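Local atomic coordinates of putative metalloprotease II (Bacteroides fragilis, PDB entry 4ON1), a protein that is probably a zinc-dependent metalloendopeptidase, related to fragilysin, that would cut peptide bonds within proteins. Residues A[44-47]-A[52-55]. Sequence-based numbering, arbitrary orientation.
Sequences TIML and ELWT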
ATOM      1  N   THR A  44     -13.381  14.927 -14.174  1.00 26.86           N
ATOM      2  CA  THR A  44     -14.586  14.642 -13.419  1.00 28.73           C
ATOM      3  C   THR A  44     -15.264  13.431 -14.035  1.00 35.49           C
ATOM      4  O   THR A  44     -15.449  13.353 -15.252  1.00 27.99           O
ATOM      5  CB  THR A  44     -15.541  15.851 -13.396  1.00 28.94           C
ATOM      6  OG1 THR A  44     -14.852  16.985 -12.855  1.00 36.73           O
ATOM      7  CG2 THR A  44     -16.753  15.555 -12.529  1.00 31.14           C
ATOM      8  N   ILE A  45     -15.623  12.484 -13.176  1.00 27.40           N
ATOM      9  CA  ILE A  45     -16.182  11.214 -13.616  1.00 28.11           C
ATOM     10  C   ILE A  45     -17.554  10.989 -13.009  1.00 30.69           C
ATOM     11  O   ILE A  45     -17.739  11.175 -11.809  1.00 22.72           O
ATOM     12  CB  ILE A  45     -15.283  10.034 -13.208  1.00 25.21           C
ATOM     13  CG1 ILE A  45     -13.837  10.264 -13.661  1.00 28.01           C
ATOM     14  CG2 ILE A  45     -15.846   8.717 -13.749  1.00 30.17           C
ATOM     15  CD1 ILE A  45     -12.845   9.336 -12.987  1.00 26.70           C
ATOM     16  N   MET A  46     -18.514  10.581 -13.830  1.00 25.36           N
ATOM     17  CA  MET A  46     -19.792  10.136 -13.308  1.00 19.64           C
ATOM     18  C   MET A  46     -19.785   8.636 -13.074  1.00 29.66           C
ATOM     19  O   MET A  46     -19.620   7.850 -14.003  1.00 22.91           O
ATOM     20  CB  MET A  46     -20.928  10.501 -14.245  1.00 20.90           C
ATOM     21  CG  MET A  46     -22.169   9.695 -13.964  1.00 39.25           C
ATOM     22  SD  MET A  46     -23.631  10.665 -14.252  1.00 73.94           S
ATOM     23  CE  MET A  46     -23.465  11.789 -12.875  1.00 28.07           C
ATOM     24  N   LEU A  47     -19.949   8.252 -11.816  1.00 24.16           N
ATOM     25  CA  LEU A  47     -19.944   6.853 -11.439  1.00 20.68           C
ATOM     26  C   LEU A  47     -21.366   6.356 -11.265  1.00 23.66           C
ATOM     27  O   LEU A  47     -22.253   7.105 -10.850  1.00 20.17           O
ATOM     28  CB  LEU A  47     -19.154   6.651 -10.145  1.00 17.21           C
ATOM     29  CG  LEU A  47     -17.686   7.069 -10.206  1.00 19.99           C
ATOM     30  CD1 LEU A  47     -17.073   7.070  -8.810  1.00 24.83           C
ATOM     31  CD2 LEU A  47     -16.928   6.130 -11.123  1.00 17.64           C
ATOM     32  N   GLU A  52     -27.622   4.207  -7.786  1.00 29.64           N
ATOM     33  CA  GLU A  52     -26.903   5.397  -7.337  1.00 32.70           C
ATOM     34  C   GLU A  52     -25.928   5.895  -8.389  1.00 30.23           C
ATOM     35  O   GLU A  52     -25.049   5.163  -8.843  1.00 25.37           O
ATOM     36  CB  GLU A  52     -26.141   5.129  -6.035  1.00 36.75           C
ATOM     37  CG  GLU A  52     -27.010   5.094  -4.790  1.00 58.32           C
ATOM     38  CD  GLU A  52     -26.218   4.718  -3.554  1.00 71.71           C
ATOM     39  OE1 GLU A  52     -26.467   3.630  -2.994  1.00 78.13           O
ATOM     40  OE2 GLU A  52     -25.347   5.518  -3.145  1.00 71.44           O
ATOM     41  N   LEU A  53     -26.085   7.160  -8.758  1.00 24.83           N
ATOM     42  CA  LEU A  53     -25.183   7.800  -9.695  1.00 25.63           C
ATOM     43  C   LEU A  53     -24.673   9.075  -9.054  1.00 29.31           C
ATOM     44  O   LEU A  53     -25.452   9.830  -8.477  1.00 27.00           O
ATOM     45  CB  LEU A  53     -25.888   8.095 -11.024  1.00 26.59           C
ATOM     46  CG  LEU A  53     -26.204   6.871 -11.897  1.00 32.11           C
ATOM     47  CD1 LEU A  53     -27.487   6.186 -11.425  1.00 38.35           C
ATOM     48  CD2 LEU A  53     -26.336   7.262 -13.357  1.00 32.00           C
ATOM     49  N   TRP A  54     -23.369   9.309  -9.152  1.00 26.86           N
ATOM     50  CA  TRP A  54     -22.769  10.501  -8.564  1.00 27.48           C
ATOM     51  C   TRP A  54     -21.476  10.862  -9.272  1.00 32.28           C
ATOM     52  O   TRP A  54     -20.877  10.028  -9.959  1.00 28.32           O
ATOM     53  CB  TRP A  54     -22.518  10.295  -7.067  1.00 22.91           C
ATOM     54  CG  TRP A  54     -21.377   9.361  -6.743  1.00 21.26           C
ATOM     55  CD1 TRP A  54     -20.118   9.712  -6.344  1.00 29.02           C
ATOM     56  CD2 TRP A  54     -21.397   7.924  -6.790  1.00 24.00           C
ATOM     57  NE1 TRP A  54     -19.356   8.584  -6.135  1.00 27.02           N
ATOM     58  CE2 TRP A  54     -20.115   7.477  -6.401  1.00 20.23           C
ATOM     59  CE3 TRP A  54     -22.374   6.976  -7.116  1.00 26.94           C
ATOM     60  CZ2 TRP A  54     -19.785   6.119  -6.335  1.00 23.40           C
ATOM     61  CZ3 TRP A  54     -22.044   5.629  -7.050  1.00 24.66           C
ATOM     62  CH2 TRP A  54     -20.761   5.213  -6.661  1.00 26.89           C
ATOM     63  N   THR A  55     -21.052  12.111  -9.113  1.00 27.20           N
ATOM     64  CA  THR A  55     -19.817  12.568  -9.736  1.00 29.54           C
ATOM     65  C   THR A  55     -18.683  12.651  -8.732  1.00 32.61           C
ATOM     66  O   THR A  55     -18.896  12.928  -7.553  1.00 28.81           O
ATOM     67  CB  THR A  55     -19.976  13.951 -10.382  1.00 29.22           C
ATOM     68  OG1 THR A  55     -20.389  14.893  -9.382  1.00 40.82           O
ATOM     69  CG2 THR A  55     -21.015  13.899 -11.478  1.00 29.20           C
TER
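W54 carries its indole CG between the backbone N and the carbonyl carbon (chi1 73°), which swings the ring across to L47 on the neighbouring strand; L47 sets CG beside its own N (chi1 -60°) and holds CB over the indole, its isobutyl branch slanting past the rim. L47 CB stands above one face, 3.9 Å from the centroid of the six-membered ring and close to its normal, a CH-pi contact. L47 CD1 touches the CZ2-NE1 edge of the indole, 3.8 Å from W54 CZ2. The backbones beneath these side chains are joined by two hydrogen bonds, L47 N to W54 O at 2.7 Å and W54 N to L47 O at 3.0 Å, both fairly straight. Between such pairs the strands close up: T55 CA lies 3.2 Å from I45 O, a CA-H...O contact. M46 and T55 form the adjoining non-hydrogen-bonded pair, with side chains on the other face of the sheet. There the bent thioether chain of M46 brings CE to 3.5 Å from T55 CG2, while SD passes more loosely by L53 CD2. T44 CG2 touches T55 CB from the side away from the M46 methyl, and L17 covers the methionine and both threonines. On the sheet side carrying L47 and W54, L97 of strand 92-99 packs against L47 and R99 against W54; R99 also forms a salt bridge with E52. Strand 43-49 pairs on its other edge with strand 19-22, in parallel. Far from the zinc site, the contact is the turn-proximal part of an antiparallel beta hairpin, strands 43-49 and 52-68, in the fragilysin-type N-terminal domain.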